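Local coordinates for protein amino acid amide racemase (Ochrobactrum anthropi, PDB 6GIO) that is named an amino acid amide racemase and belongs to the class-III aminotransferase family of fold-type I enzymes, holding pyridoxal-5'-phosphate in its pocket, at residues C[321-333]-C[402-416]. Numbering follows the deposited sequence.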
loop_
_atom_site.group_PDB
_atom_site.type_symbol
_atom_site.label_atom_id
_atom_site.label_comp_id
_atom_site.label_asym_id
_atom_site.label_seq_id
_atom_site.Cartn_x
_atom_site.Cartn_y
_atom_site.Cartn_z
ATOM N N ARG C 321 23.245 14.425 -14.160
ATOM C CA ARG C 321 23.958 13.230 -14.565
ATOM C C ARG C 321 23.130 12.281 -15.454
ATOM O O ARG C 321 23.640 11.744 -16.439
ATOM C CB ARG C 321 24.494 12.503 -13.351
ATOM C CG ARG C 321 25.425 11.377 -13.728
ATOM C CD ARG C 321 25.986 10.667 -12.520
ATOM N NE ARG C 321 26.897 9.603 -12.940
ATOM C CZ ARG C 321 26.570 8.330 -13.197
ATOM N NH1 ARG C 321 25.333 7.875 -13.098
ATOM N NH2 ARG C 321 27.498 7.493 -13.590
ATOM N N SER C 322 21.850 12.097 -15.134
ATOM C CA SER C 322 21.025 11.142 -15.869
ATOM C C SER C 322 20.800 11.611 -17.333
ATOM O O SER C 322 20.763 10.786 -18.256
ATOM C CB SER C 322 19.696 10.912 -15.143
ATOM O OG SER C 322 19.913 10.388 -13.846
ATOM N N GLU C 323 20.651 12.917 -17.558
ATOM C CA GLU C 323 20.641 13.431 -18.938
ATOM C C GLU C 323 21.892 13.023 -19.709
ATOM O O GLU C 323 21.809 12.576 -20.848
ATOM C CB GLU C 323 20.558 14.961 -18.976
ATOM C CG GLU C 323 20.719 15.534 -20.372
ATOM C CD GLU C 323 20.171 16.949 -20.467
ATOM O OE1 GLU C 323 20.828 17.893 -19.989
ATOM O OE2 GLU C 323 19.074 17.138 -21.018
ATOM N N ARG C 324 23.052 13.204 -19.088
ATOM C CA ARG C 324 24.321 12.949 -19.765
ATOM C C ARG C 324 24.536 11.442 -19.986
ATOM O O ARG C 324 24.777 10.998 -21.089
ATOM C CB ARG C 324 25.475 13.624 -18.994
ATOM C CG ARG C 324 26.871 13.465 -19.616
ATOM C CD ARG C 324 27.951 14.072 -18.733
ATOM N NE ARG C 324 28.174 13.305 -17.496
ATOM C CZ ARG C 324 28.862 12.163 -17.423
ATOM N NH1 ARG C 324 29.392 11.614 -18.515
ATOM N NH2 ARG C 324 28.995 11.546 -16.255
ATOM N N VAL C 325 24.374 10.658 -18.936
ATOM C CA VAL C 325 24.660 9.218 -18.939
ATOM C C VAL C 325 23.578 8.454 -19.736
ATOM O O VAL C 325 23.870 7.512 -20.495
ATOM C CB VAL C 325 24.807 8.778 -17.443
ATOM C CG1 VAL C 325 24.288 7.392 -17.131
ATOM C CG2 VAL C 325 26.257 8.954 -17.001
ATOM N N GLY C 326 22.318 8.853 -19.545
ATOM C CA GLY C 326 21.231 8.351 -20.355
ATOM C C GLY C 326 21.399 8.637 -21.849
ATOM O O GLY C 326 21.037 7.811 -22.685
ATOM N N GLY C 327 21.931 9.805 -22.183
ATOM C CA GLY C 327 22.262 10.142 -23.587
ATOM C C GLY C 327 23.299 9.201 -24.194
ATOM O O GLY C 327 23.095 8.669 -25.299
ATOM N N ILE C 328 24.407 8.991 -23.478
ATOM C CA ILE C 328 25.408 7.971 -23.882
ATOM C C ILE C 328 24.775 6.581 -24.083
ATOM O O ILE C 328 25.010 5.922 -25.109
ATOM C CB ILE C 328 26.594 7.893 -22.885
ATOM C CG1 ILE C 328 27.315 9.262 -22.803
ATOM C CG2 ILE C 328 27.547 6.765 -23.262
ATOM C CD1 ILE C 328 28.138 9.447 -21.542
ATOM N N PHE C 329 23.955 6.137 -23.117
ATOM C CA PHE C 329 23.331 4.800 -23.178
ATOM C C PHE C 329 22.389 4.724 -24.379
ATOM O O PHE C 329 22.435 3.771 -25.157
ATOM C CB PHE C 329 22.561 4.487 -21.874
ATOM C CG PHE C 329 22.082 3.048 -21.751
ATOM C CD1 PHE C 329 22.576 2.027 -22.566
ATOM C CD2 PHE C 329 21.165 2.710 -20.772
ATOM C CE1 PHE C 329 22.135 0.722 -22.436
ATOM C CE2 PHE C 329 20.725 1.396 -20.620
ATOM C CZ PHE C 329 21.207 0.401 -21.455
ATOM N N ALA C 330 21.547 5.742 -24.526
ATOM C CA ALA C 330 20.578 5.784 -25.619
ATOM C C ALA C 330 21.293 5.704 -26.989
ATOM O O ALA C 330 20.860 4.983 -27.892
ATOM C CB ALA C 330 19.686 7.044 -25.525
ATOM N N ASP C 331 22.383 6.448 -27.132
ATOM C CA ASP C 331 23.126 6.478 -28.396
ATOM C C ASP C 331 23.784 5.152 -28.724
ATOM O O ASP C 331 23.705 4.731 -29.875
ATOM C CB ASP C 331 24.122 7.639 -28.411
ATOM C CG ASP C 331 23.425 8.976 -28.533
ATOM O OD1 ASP C 331 22.301 9.000 -29.120
ATOM O OD2 ASP C 331 23.992 9.993 -28.070
ATOM N N ARG C 332 24.354 4.470 -27.726
ATOM C CA ARG C 332 24.844 3.076 -27.921
ATOM C C ARG C 332 23.733 2.204 -28.477
ATOM O O ARG C 332 23.896 1.520 -29.458
ATOM C CB ARG C 332 25.394 2.453 -26.625
ATOM C CG ARG C 332 26.648 3.129 -26.083
ATOM C CD ARG C 332 27.913 2.848 -26.912
ATOM N NE ARG C 332 28.111 1.404 -27.121
ATOM C CZ ARG C 332 28.793 0.592 -26.310
ATOM N NH1 ARG C 332 29.396 1.073 -25.238
ATOM N NH2 ARG C 332 28.883 -0.704 -26.570
ATOM N N LEU C 333 22.568 2.254 -27.843
ATOM C CA LEU C 333 21.444 1.458 -28.290
ATOM C C LEU C 333 21.011 1.801 -29.706
ATOM O O LEU C 333 20.828 0.917 -30.532
ATOM C CB LEU C 333 20.295 1.590 -27.289
ATOM C CG LEU C 333 20.562 0.957 -25.928
ATOM C CD1 LEU C 333 19.523 1.424 -24.918
ATOM C CD2 LEU C 333 20.561 -0.563 -26.042
ATOM N N LEU C 402 19.901 5.254 -11.029
ATOM C CA LEU C 402 20.471 6.502 -11.464
ATOM C C LEU C 402 21.986 6.520 -11.240
ATOM O O LEU C 402 22.699 7.370 -11.775
ATOM C CB LEU C 402 19.827 7.645 -10.674
ATOM C CG LEU C 402 18.320 7.841 -10.910
ATOM C CD1 LEU C 402 17.853 9.217 -10.415
ATOM C CD2 LEU C 402 17.970 7.698 -12.367
ATOM N N THR C 403 22.458 5.575 -10.433
ATOM C CA THR C 403 23.868 5.429 -10.142
ATOM C C THR C 403 24.605 4.565 -11.155
ATOM O O THR C 403 25.767 4.220 -10.939
ATOM C CB THR C 403 24.031 4.793 -8.745
ATOM O OG1 THR C 403 23.187 3.647 -8.662
ATOM C CG2 THR C 403 23.612 5.815 -7.655
ATOM N N LEU C 404 23.943 4.226 -12.254
ATOM C CA LEU C 404 24.556 3.443 -13.312
ATOM C C LEU C 404 25.884 4.090 -13.771
ATOM O O LEU C 404 25.944 5.298 -14.057
ATOM C CB LEU C 404 23.588 3.287 -14.485
ATOM C CG LEU C 404 23.996 2.276 -15.565
ATOM C CD1 LEU C 404 23.899 0.834 -15.077
ATOM C CD2 LEU C 404 23.167 2.488 -16.825
ATOM N N THR C 405 26.949 3.288 -13.827
ATOM C CA THR C 405 28.286 3.833 -14.224
ATOM C C THR C 405 28.513 3.761 -15.735
ATOM O O THR C 405 27.810 3.035 -16.456
ATOM C CB THR C 405 29.450 3.123 -13.501
ATOM O OG1 THR C 405 29.550 1.767 -13.940
ATOM C CG2 THR C 405 29.240 3.153 -12.012
ATOM N N GLU C 406 29.498 4.508 -16.223
ATOM C CA GLU C 406 29.830 4.441 -17.654
ATOM C C GLU C 406 30.348 3.073 -18.109
ATOM O O GLU C 406 29.931 2.598 -19.145
ATOM C CB GLU C 406 30.695 5.614 -18.087
ATOM C CG GLU C 406 29.878 6.906 -18.047
ATOM C CD GLU C 406 30.648 8.163 -18.434
ATOM O OE1 GLU C 406 31.346 8.155 -19.463
ATOM O OE2 GLU C 406 30.504 9.181 -17.724
ATOM N N PRO C 407 31.177 2.394 -17.307
ATOM C CA PRO C 407 31.517 1.012 -17.681
ATOM C C PRO C 407 30.328 0.083 -17.740
ATOM O O PRO C 407 30.309 -0.843 -18.555
ATOM C CB PRO C 407 32.471 0.570 -16.570
ATOM C CG PRO C 407 33.115 1.863 -16.136
ATOM C CD PRO C 407 32.053 2.909 -16.238
ATOM N N GLU C 408 29.356 0.303 -16.862
ATOM C CA GLU C 408 28.149 -0.509 -16.875
ATOM C C GLU C 408 27.293 -0.206 -18.110
ATOM O O GLU C 408 26.641 -1.094 -18.653
ATOM C CB GLU C 408 27.372 -0.322 -15.578
ATOM C CG GLU C 408 28.017 -1.017 -14.407
ATOM C CD GLU C 408 27.480 -0.575 -13.075
ATOM O OE1 GLU C 408 26.847 0.501 -12.983
ATOM O OE2 GLU C 408 27.741 -1.315 -12.099
ATOM N N ILE C 409 27.301 1.030 -18.584
ATOM C CA ILE C 409 26.626 1.330 -19.854
ATOM C C ILE C 409 27.201 0.502 -21.006
ATOM O O ILE C 409 26.426 -0.051 -21.784
ATOM C CB ILE C 409 26.619 2.835 -20.185
ATOM C CG1 ILE C 409 25.714 3.564 -19.202
ATOM C CG2 ILE C 409 26.096 3.073 -21.600
ATOM C CD1 ILE C 409 25.830 5.076 -19.226
ATOM N N ASP C 410 28.539 0.387 -21.113
ATOM C CA ASP C 410 29.155 -0.476 -22.165
ATOM C C ASP C 410 28.797 -1.934 -21.981
ATOM O O ASP C 410 28.609 -2.642 -22.953
ATOM C CB ASP C 410 30.714 -0.434 -22.197
ATOM C CG ASP C 410 31.277 0.917 -22.574
ATOM O OD1 ASP C 410 30.610 1.661 -23.322
ATOM O OD2 ASP C 410 32.416 1.230 -22.123
ATOM N N GLU C 411 28.789 -2.409 -20.737
ATOM C CA GLU C 411 28.451 -3.808 -20.459
ATOM C C GLU C 411 26.993 -4.099 -20.843
ATOM O O GLU C 411 26.652 -5.191 -21.362
ATOM C CB GLU C 411 28.658 -4.118 -18.980
ATOM C CG GLU C 411 28.336 -5.546 -18.623
ATOM C CD GLU C 411 28.380 -5.827 -17.139
ATOM O OE1 GLU C 411 28.525 -4.876 -16.330
ATOM O OE2 GLU C 411 28.263 -7.027 -16.776
ATOM N N ALA C 412 26.138 -3.119 -20.571
ATOM C CA ALA C 412 24.725 -3.212 -20.926
ATOM C C ALA C 412 24.480 -3.304 -22.434
ATOM O O ALA C 412 23.757 -4.180 -22.932
ATOM C CB ALA C 412 23.976 -2.015 -20.334
ATOM N N ALA C 413 25.035 -2.343 -23.153
ATOM C CA ALA C 413 24.899 -2.269 -24.600
ATOM C C ALA C 413 25.420 -3.543 -25.257
ATOM O O ALA C 413 24.835 -4.073 -26.214
ATOM C CB ALA C 413 25.660 -1.078 -25.095
ATOM N N ASP C 414 26.512 -4.060 -24.735
ATOM C CA ASP C 414 27.085 -5.283 -25.292
ATOM C C ASP C 414 26.197 -6.478 -25.064
ATOM O O ASP C 414 26.032 -7.341 -25.959
ATOM C CB ASP C 414 28.491 -5.503 -24.722
ATOM C CG ASP C 414 29.557 -4.627 -25.412
ATOM O OD1 ASP C 414 29.302 -4.027 -26.487
ATOM O OD2 ASP C 414 30.661 -4.522 -24.863
ATOM N N ILE C 415 25.598 -6.542 -23.877
ATOM C CA ILE C 415 24.726 -7.665 -23.542
ATOM C C ILE C 415 23.447 -7.621 -24.383
ATOM O O ILE C 415 23.001 -8.638 -24.945
ATOM C CB ILE C 415 24.385 -7.699 -22.034
ATOM C CG1 ILE C 415 25.620 -8.186 -21.239
ATOM C CG2 ILE C 415 23.163 -8.606 -21.772
ATOM C CD1 ILE C 415 25.520 -7.968 -19.751
ATOM N N VAL C 416 22.865 -6.437 -24.493
ATOM C CA VAL C 416 21.652 -6.277 -25.341
ATOM C C VAL C 416 21.921 -6.665 -26.816
ATOM O O VAL C 416 21.105 -7.328 -27.457
ATOM C CB VAL C 416 21.138 -4.816 -25.291
ATOM C CG1 VAL C 416 20.030 -4.594 -26.311
ATOM C CG2 VAL C 416 20.650 -4.511 -23.889
HETATM O O HOH W 1 22.531 9.690 -12.700
#
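R321 reaches across to the loop that leads into helix 406-424 while F329 and I409 pack together further along: this is a helix-helix contact against the mixed sheet that contains strands 43-46 and 352-357. The segments 321-333 and 406-416, parts of helices 318-339 and 406-424, run nearly parallel, 22° apart, with axes 9.8 Å apart at closest. The apolar side faces that sheet. I409 puts CG2 against the backbone and ring of F329, 3.8 Å from its CD1, and CD1 tightly against V325 CG1 at 3.5 Å. A412 CB touches the far end of the ring at F329 CZ, and L333 CD1 lies over one ring face; I353 of strand 352-357 adjoins both F329 and L333.

At the N-terminal end of the pair, R321 runs out fully extended, which carries its guanidinium to L404 O, gripped end-on by NH1 and NH2 (2.7 Å for NH2). The oxygen lies in the guanidinium plane, and V325 CG2 sits over the centre of one face. A water lies between S322 OG and L402 O, very close to the latter, while S322 OG also bonds L318 O. Just beyond, T405 and E408 form the capping box that starts helix 406-424.

Charged pairs line the outer side. R324, bent at chi3 (70°), turns NH1 and NH2 onto E406 OE2, NH1 at 2.8 Å, with the two planes 53° apart. A413 CB lies against one face of the R332 guanidinium, whose NH2 makes a long salt bridge to D414 OD1 at 3.4 Å; D410 is a doubtful further partner, modelled too close.

Buried apolar packing thus carries charged pairs along its exposed edge, and R321, spending two N-H groups on one carbonyl oxygen, ties the loop to helix 318-339.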